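Local coordinates for reticulocyte-binding protein 2a (Plasmodium vivax, PDB 4Z8N), which binds erythrocytes through this domain, probably as part of host-cell invasion by the malaria parasite, at residues Y7-I17 with I214-K224. Sequence-based numbering, arbitrary orientation.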
loop_
_atom_site.group_PDB
_atom_site.type_symbol
_atom_site.label_atom_id
_atom_site.label_comp_id
_atom_site.label_asym_id
_atom_site.label_seq_id
_atom_site.Cartn_x
_atom_site.Cartn_y
_atom_site.Cartn_z
ATOM N N TYR A 7 -0.749 7.842 -0.503
ATOM C CA TYR A 7 -1.471 6.985 0.437
ATOM C C TYR A 7 -2.571 6.144 -0.203
ATOM O O TYR A 7 -3.007 5.149 0.375
ATOM C CB TYR A 7 -2.079 7.832 1.564
ATOM C CG TYR A 7 -3.041 8.911 1.105
ATOM C CD1 TYR A 7 -4.389 8.635 0.897
ATOM C CD2 TYR A 7 -2.601 10.212 0.889
ATOM C CE1 TYR A 7 -5.270 9.627 0.484
ATOM C CE2 TYR A 7 -3.470 11.207 0.476
ATOM C CZ TYR A 7 -4.802 10.911 0.275
ATOM O OH TYR A 7 -5.661 11.907 -0.137
ATOM N N LEU A 8 -3.030 6.535 -1.387
ATOM C CA LEU A 8 -4.220 5.908 -1.949
ATOM C C LEU A 8 -3.937 4.545 -2.571
ATOM O O LEU A 8 -3.475 4.442 -3.705
ATOM C CB LEU A 8 -4.878 6.821 -2.986
ATOM C CG LEU A 8 -6.225 6.302 -3.500
ATOM C CD1 LEU A 8 -7.181 6.023 -2.346
ATOM C CD2 LEU A 8 -6.847 7.275 -4.487
ATOM N N ASP A 9 -4.223 3.503 -1.803
ATOM C CA ASP A 9 -4.203 2.133 -2.294
ATOM C C ASP A 9 -5.582 1.537 -2.051
ATOM O O ASP A 9 -6.368 2.095 -1.289
ATOM C CB ASP A 9 -3.121 1.309 -1.596
ATOM C CG ASP A 9 -1.722 1.804 -1.903
ATOM O OD1 ASP A 9 -1.496 2.291 -3.030
ATOM O OD2 ASP A 9 -0.845 1.705 -1.019
ATOM N N PHE A 10 -5.881 0.411 -2.690
ATOM C CA PHE A 10 -7.198 -0.198 -2.540
ATOM C C PHE A 10 -7.115 -1.637 -2.045
ATOM O O PHE A 10 -6.552 -2.505 -2.712
ATOM C CB PHE A 10 -7.959 -0.140 -3.866
ATOM C CG PHE A 10 -8.100 1.248 -4.413
ATOM C CD1 PHE A 10 -9.005 2.139 -3.854
ATOM C CD2 PHE A 10 -7.319 1.671 -5.476
ATOM C CE1 PHE A 10 -9.131 3.421 -4.347
ATOM C CE2 PHE A 10 -7.439 2.953 -5.976
ATOM C CZ PHE A 10 -8.348 3.830 -5.413
ATOM N N SER A 11 -7.676 -1.876 -0.865
ATOM C CA SER A 11 -7.764 -3.224 -0.317
ATOM C C SER A 11 -9.141 -3.807 -0.613
ATOM O O SER A 11 -10.023 -3.101 -1.105
ATOM C CB SER A 11 -7.495 -3.216 1.186
ATOM O OG SER A 11 -7.062 -4.492 1.627
ATOM N N ASN A 12 -9.335 -5.089 -0.319
ATOM C CA ASN A 12 -10.614 -5.717 -0.630
ATOM C C ASN A 12 -11.011 -6.883 0.267
ATOM O O ASN A 12 -10.550 -7.010 1.404
ATOM C CB ASN A 12 -10.619 -6.196 -2.087
ATOM C CG ASN A 12 -9.638 -7.336 -2.343
ATOM O OD1 ASN A 12 -8.905 -7.768 -1.451
ATOM N ND2 ASN A 12 -9.635 -7.837 -3.571
ATOM N N SER A 13 -11.883 -7.721 -0.285
ATOM C CA SER A 13 -12.364 -8.937 0.355
ATOM C C SER A 13 -11.232 -9.805 0.899
ATOM O O SER A 13 -11.186 -10.101 2.092
ATOM C CB SER A 13 -13.196 -9.750 -0.642
ATOM O OG SER A 13 -12.637 -9.676 -1.946
ATOM N N SER A 14 -10.319 -10.197 0.017
ATOM C CA SER A 14 -9.288 -11.182 0.345
ATOM C C SER A 14 -8.124 -10.611 1.154
ATOM O O SER A 14 -7.356 -11.359 1.759
ATOM C CB SER A 14 -8.753 -11.818 -0.940
ATOM O OG SER A 14 -8.273 -10.831 -1.837
ATOM N N GLY A 15 -7.993 -9.289 1.162
ATOM C CA GLY A 15 -6.923 -8.643 1.899
ATOM C C GLY A 15 -5.785 -8.231 0.989
ATOM O O GLY A 15 -4.769 -7.704 1.440
ATOM N N GLN A 16 -5.954 -8.489 -0.302
ATOM C CA GLN A 16 -5.002 -8.023 -1.297
ATOM C C GLN A 16 -5.017 -6.494 -1.324
ATOM O O GLN A 16 -6.046 -5.863 -1.077
ATOM C CB GLN A 16 -5.329 -8.608 -2.676
ATOM C CG GLN A 16 -6.189 -7.689 -3.538
ATOM C CD GLN A 16 -6.414 -8.196 -4.957
ATOM O OE1 GLN A 16 -5.677 -9.046 -5.467
ATOM N NE2 GLN A 16 -7.435 -7.656 -5.608
ATOM N N ILE A 17 -3.863 -5.898 -1.584
ATOM C CA ILE A 17 -3.784 -4.452 -1.698
ATOM C C ILE A 17 -3.320 -4.096 -3.098
ATOM O O ILE A 17 -2.197 -4.414 -3.490
ATOM C CB ILE A 17 -2.829 -3.838 -0.651
ATOM C CG1 ILE A 17 -3.331 -4.120 0.770
ATOM C CG2 ILE A 17 -2.688 -2.339 -0.873
ATOM C CD1 ILE A 17 -2.434 -3.559 1.864
ATOM N N ILE A 214 -7.116 7.350 5.495
ATOM C CA ILE A 214 -5.681 7.164 5.317
ATOM C C ILE A 214 -5.134 6.213 6.381
ATOM O O ILE A 214 -4.318 5.340 6.085
ATOM C CB ILE A 214 -4.930 8.511 5.381
ATOM C CG1 ILE A 214 -5.273 9.372 4.164
ATOM C CG2 ILE A 214 -3.434 8.292 5.447
ATOM C CD1 ILE A 214 -4.654 10.755 4.203
ATOM N N ILE A 215 -5.593 6.379 7.618
ATOM C CA ILE A 215 -5.170 5.505 8.712
ATOM C C ILE A 215 -5.608 4.062 8.459
ATOM O O ILE A 215 -4.843 3.125 8.699
ATOM C CB ILE A 215 -5.718 6.000 10.069
ATOM C CG1 ILE A 215 -5.009 7.294 10.468
ATOM C CG2 ILE A 215 -5.526 4.949 11.158
ATOM C CD1 ILE A 215 -5.440 7.847 11.800
ATOM N N THR A 216 -6.827 3.890 7.953
ATOM C CA THR A 216 -7.329 2.564 7.598
ATOM C C THR A 216 -6.419 1.878 6.573
ATOM O O THR A 216 -6.068 0.710 6.730
ATOM C CB THR A 216 -8.764 2.637 7.047
ATOM O OG1 THR A 216 -9.642 3.112 8.075
ATOM C CG2 THR A 216 -9.236 1.266 6.593
ATOM N N ILE A 217 -6.035 2.613 5.533
ATOM C CA ILE A 217 -5.079 2.107 4.549
ATOM C C ILE A 217 -3.725 1.817 5.200
ATOM O O ILE A 217 -3.105 0.784 4.942
ATOM C CB ILE A 217 -4.879 3.108 3.392
ATOM C CG1 ILE A 217 -6.194 3.335 2.649
ATOM C CG2 ILE A 217 -3.818 2.608 2.427
ATOM C CD1 ILE A 217 -6.120 4.429 1.601
ATOM N N GLY A 218 -3.276 2.736 6.050
ATOM C CA GLY A 218 -2.019 2.580 6.757
ATOM C C GLY A 218 -1.996 1.366 7.666
ATOM O O GLY A 218 -0.970 0.701 7.802
ATOM N N GLU A 219 -3.134 1.075 8.290
ATOM C CA GLU A 219 -3.259 -0.103 9.144
ATOM C C GLU A 219 -3.211 -1.385 8.319
ATOM O O GLU A 219 -2.688 -2.404 8.770
ATOM C CB GLU A 219 -4.558 -0.053 9.950
ATOM C CG GLU A 219 -4.585 0.994 11.047
ATOM C CD GLU A 219 -5.956 1.122 11.685
ATOM O OE1 GLU A 219 -6.943 0.664 11.072
ATOM O OE2 GLU A 219 -6.046 1.680 12.796
ATOM N N ALA A 220 -3.760 -1.328 7.110
ATOM C CA ALA A 220 -3.723 -2.467 6.199
ATOM C C ALA A 220 -2.283 -2.796 5.794
ATOM O O ALA A 220 -1.878 -3.960 5.791
ATOM C CB ALA A 220 -4.576 -2.191 4.968
ATOM N N HIS A 221 -1.514 -1.766 5.456
ATOM C CA HIS A 221 -0.103 -1.945 5.130
ATOM C C HIS A 221 0.697 -2.383 6.352
ATOM O O HIS A 221 1.611 -3.199 6.242
ATOM C CB HIS A 221 0.490 -0.659 4.552
ATOM C CG HIS A 221 0.122 -0.413 3.122
ATOM N ND1 HIS A 221 0.410 -1.312 2.117
ATOM C CD2 HIS A 221 -0.496 0.633 2.526
ATOM C CE1 HIS A 221 -0.024 -0.833 0.965
ATOM N NE2 HIS A 221 -0.580 0.345 1.185
ATOM N N THR A 222 0.351 -1.830 7.511
ATOM C CA THR A 222 1.006 -2.186 8.767
ATOM C C THR A 222 0.851 -3.675 9.078
ATOM O O THR A 222 1.788 -4.324 9.546
ATOM C CB THR A 222 0.443 -1.353 9.939
ATOM O OG1 THR A 222 1.011 -0.039 9.903
ATOM C CG2 THR A 222 0.774 -1.996 11.270
ATOM N N GLY A 223 -0.337 -4.210 8.813
ATOM C CA GLY A 223 -0.585 -5.629 8.992
ATOM C C GLY A 223 0.325 -6.487 8.129
ATOM O O GLY A 223 0.815 -7.524 8.576
ATOM N N LYS A 224 0.554 -6.050 6.893
ATOM C CA LYS A 224 1.417 -6.777 5.966
ATOM C C LYS A 224 2.874 -6.722 6.409
ATOM O O LYS A 224 3.595 -7.717 6.331
ATOM C CB LYS A 224 1.288 -6.216 4.548
ATOM C CG LYS A 224 -0.124 -6.234 3.989
ATOM C CD LYS A 224 -0.644 -7.652 3.831
ATOM C CE LYS A 224 -1.976 -7.658 3.102
ATOM N NZ LYS A 224 -2.489 -9.037 2.888
#
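His-221 and Asp-9 make the central polar link between helix 214-224 and segment 7-17. The NE2 of His-221 donates to Asp-9 OD2 over 2.6 Å, with an N-H...O angle of 148°, meeting the anti lone pair of OD2, the carboxylate standing nearly upright to the imidazole at 82°. The same OD2 takes a salt bridge from Arg-269, so two donors grip one oxygen; the nearby positive charge probably keeps this buried carboxylate ionised. Asp-9 OD1 is satisfied by Ser-19 OG and the backbone N of Thr-20, while the other imidazole nitrogen, His-221 ND1, is bonded to Ser-266 OG. Both ring nitrogens are thus used, which fixes the rotation of the imidazole. Ile-17 lays its CD1 over one ring face, 4.0 Å from the centroid of His-221, and the same methyl also reaches Ala-220 CB. Further along the helix, Lys-224 bends at chi2 (-64°) and then runs extended, so that NZ donates to Gly-15 O over 3.0 Å, coming down from above the plane of that carbonyl rather than from a lone-pair direction. Asn-12 OD1 accepts from Gly-15 N, an Asx motif, and from Ser-14 OG, but this turn is poorly ordered and its bonds are less certain than those at His-221. At the other end Ile-214 CD1 sits squarely over the Tyr-7 ring, 3.7 Å from its centroid, in an apolar CH-pi contact. Separately, the Ile-217 CG2 methyl is set against the backbone oxygen Tyr-7 O (3.4 Å). Segment 7-17 carries strand 9-11 of a small antiparallel hairpin with strand 17-19. In this largely helical domain it lies between helices: 199-237 and 246-297 receive Tyr-7 and Asp-9, whereas Leu-8 and Phe-10 turn away to pack on helix 94-115.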